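Local structure of putative branched-chain amino acid transport system substrate-binding protein (Rhodopseudomonas palustris, 3TX6) at residues A[8-13]-A[72-77]. The protein probably serves as the periplasmic substrate-binding component of an ABC transporter, capturing lignin-derived aromatic acids such as p-coumarate and related compounds. Residues are numbered along the deposited sequence; the frame is centred on the assembly and turned at random. Where two conformers were deposited one is given.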
loop_
_atom_site.group_PDB
_atom_site.type_symbol
_atom_site.label_atom_id
_atom_site.label_comp_id
_atom_site.label_asym_id
_atom_site.label_seq_id
_atom_site.Cartn_x
_atom_site.Cartn_y
_atom_site.Cartn_z
ATOM N N ILE A 8 -12.496 -20.037 -9.774
ATOM C CA ILE A 8 -11.988 -19.527 -8.523
ATOM C C ILE A 8 -12.572 -18.124 -8.409
ATOM O O ILE A 8 -12.488 -17.331 -9.342
ATOM C CB ILE A 8 -10.480 -19.545 -8.546
ATOM C CG1 ILE A 8 -10.001 -21.038 -8.715
ATOM C CG2 ILE A 8 -9.899 -18.881 -7.312
ATOM C CD1 ILE A 8 -8.622 -21.085 -9.196
ATOM N N THR A 9 -13.220 -17.849 -7.289
ATOM C CA THR A 9 -14.029 -16.639 -7.119
ATOM C C THR A 9 -13.265 -15.683 -6.210
ATOM O O THR A 9 -12.940 -16.019 -5.077
ATOM C CB THR A 9 -15.418 -16.984 -6.542
ATOM O OG1 THR A 9 -16.038 -17.954 -7.412
ATOM C CG2 THR A 9 -16.314 -15.723 -6.394
ATOM N N ILE A 10 -13.078 -14.462 -6.681
ATOM C CA ILE A 10 -12.277 -13.458 -5.991
ATOM C C ILE A 10 -13.122 -12.203 -5.923
ATOM O O ILE A 10 -13.529 -11.664 -6.940
ATOM C CB ILE A 10 -11.012 -13.146 -6.764
ATOM C CG1 ILE A 10 -10.185 -14.432 -6.905
ATOM C CG2 ILE A 10 -10.162 -12.031 -6.085
ATOM C CD1 ILE A 10 -9.269 -14.442 -8.076
ATOM N N GLY A 11 -13.369 -11.733 -4.701
ATOM C CA GLY A 11 -14.023 -10.444 -4.511
ATOM C C GLY A 11 -13.062 -9.372 -4.092
ATOM O O GLY A 11 -12.217 -9.578 -3.212
ATOM N N ILE A 12 -13.224 -8.207 -4.701
ATOM C CA ILE A 12 -12.341 -7.078 -4.492
ATOM C C ILE A 12 -13.170 -5.850 -4.156
ATOM O O ILE A 12 -14.053 -5.468 -4.932
ATOM C CB ILE A 12 -11.506 -6.808 -5.740
ATOM C CG1 ILE A 12 -10.822 -8.128 -6.184
ATOM C CG2 ILE A 12 -10.488 -5.683 -5.471
ATOM C CD1 ILE A 12 -9.847 -8.009 -7.328
ATOM N N THR A 13 -12.870 -5.229 -3.007
ATOM C CA THR A 13 -13.444 -3.936 -2.681
ATOM C C THR A 13 -12.345 -2.905 -2.622
ATOM O O THR A 13 -11.368 -3.079 -1.899
ATOM C CB THR A 13 -14.304 -3.962 -1.358
ATOM O OG1 THR A 13 -14.992 -2.688 -1.199
ATOM C CG2 THR A 13 -13.538 -4.382 -0.118
ATOM N N VAL A 72 -11.320 -16.056 -2.150
ATOM C CA VAL A 72 -10.380 -15.020 -1.674
ATOM C C VAL A 72 -11.065 -13.673 -1.759
ATOM O O VAL A 72 -11.821 -13.430 -2.723
ATOM C CB VAL A 72 -9.092 -14.977 -2.567
ATOM C CG1 VAL A 72 -8.078 -13.958 -2.089
ATOM C CG2 VAL A 72 -8.451 -16.370 -2.633
ATOM N N ILE A 73 -10.779 -12.800 -0.795
ATOM C CA ILE A 73 -11.228 -11.416 -0.850
ATOM C C ILE A 73 -10.035 -10.480 -0.752
ATOM O O ILE A 73 -9.011 -10.812 -0.139
ATOM C CB ILE A 73 -12.351 -11.122 0.169
ATOM C CG1 ILE A 73 -11.923 -11.201 1.578
ATOM C CG2 ILE A 73 -13.543 -11.998 -0.108
ATOM C CD1 ILE A 73 -13.022 -10.778 2.566
HETATM N N MSE A 74 -10.152 -9.336 -1.415
HETATM C CA MSE A 74 -9.076 -8.363 -1.489
HETATM C C MSE A 74 -9.621 -6.978 -1.198
HETATM O O MSE A 74 -10.758 -6.655 -1.485
HETATM C CB MSE A 74 -8.460 -8.297 -2.896
HETATM C CG MSE A 74 -8.047 -9.655 -3.425
HETATM SE SE MSE A 74 -7.267 -9.536 -5.199
HETATM C CE MSE A 74 -6.692 -7.694 -5.096
ATOM N N GLY A 75 -8.779 -6.153 -0.595
ATOM C CA GLY A 75 -9.089 -4.748 -0.419
ATOM C C GLY A 75 -8.702 -4.283 0.965
ATOM O O GLY A 75 -8.112 -5.043 1.757
ATOM N N SER A 76 -8.994 -3.042 1.312
ATOM C CA SER A 76 -9.498 -1.997 0.444
ATOM C C SER A 76 -8.277 -1.107 0.108
ATOM O O SER A 76 -7.159 -1.556 0.175
ATOM C CB SER A 76 -10.648 -1.242 1.173
ATOM O OG SER A 76 -11.143 -0.131 0.426
ATOM N N SER A 77 -8.531 0.161 -0.250
ATOM C CA SER A 77 -7.486 1.056 -0.746
ATOM C C SER A 77 -6.782 1.865 0.359
ATOM O O SER A 77 -5.691 2.393 0.171
ATOM C CB SER A 77 -8.080 2.035 -1.774
ATOM O OG SER A 77 -8.634 1.323 -2.886
#
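I12 and M74, a selenomethionine, lie side by side on one face of a parallel strand pair, with I12 CD1 3.7 Å from M74 SE. M74 SE also meets I10 CG2, at 3.9 Å. A long unbranched chain suits this place: CG is anti to the carbonyl carbon (chi1 -52°), SE lies against both isoleucines, and a bend at chi3 (24°) brings CE on to I12 CD1. Helix 282-304 packs on this face, touching I10 and M74.

Beneath the side chains the backbones bond alternately: G11 N to V72 O, M74 N to G11 O at 2.7 Å, and T13 N to M74 O at 3.0 Å; V72 N to T9 O is weak. On the other face I73 leans off against V85 and A89 of helix 79-92. After M74 the chain runs on past T13 O through G75 and a cis peptide before S76. Glycine suits position 75 because a CB would collide with T13 O and be jammed against the preceding carbonyl O. Buried T13 O has no hydrogen-bond partner; CA-H groups of G75 and S76 approach it.

In this periplasmic-binding-protein lobe, hydrocarbon packing fixes the central strands, while D50 OD2 bonds T13 OG1 and S76 OG at their C-terminal ends, consistent with holding the loop whose S77 touches bound 3-(4-hydroxy-phenyl)pyruvic acid.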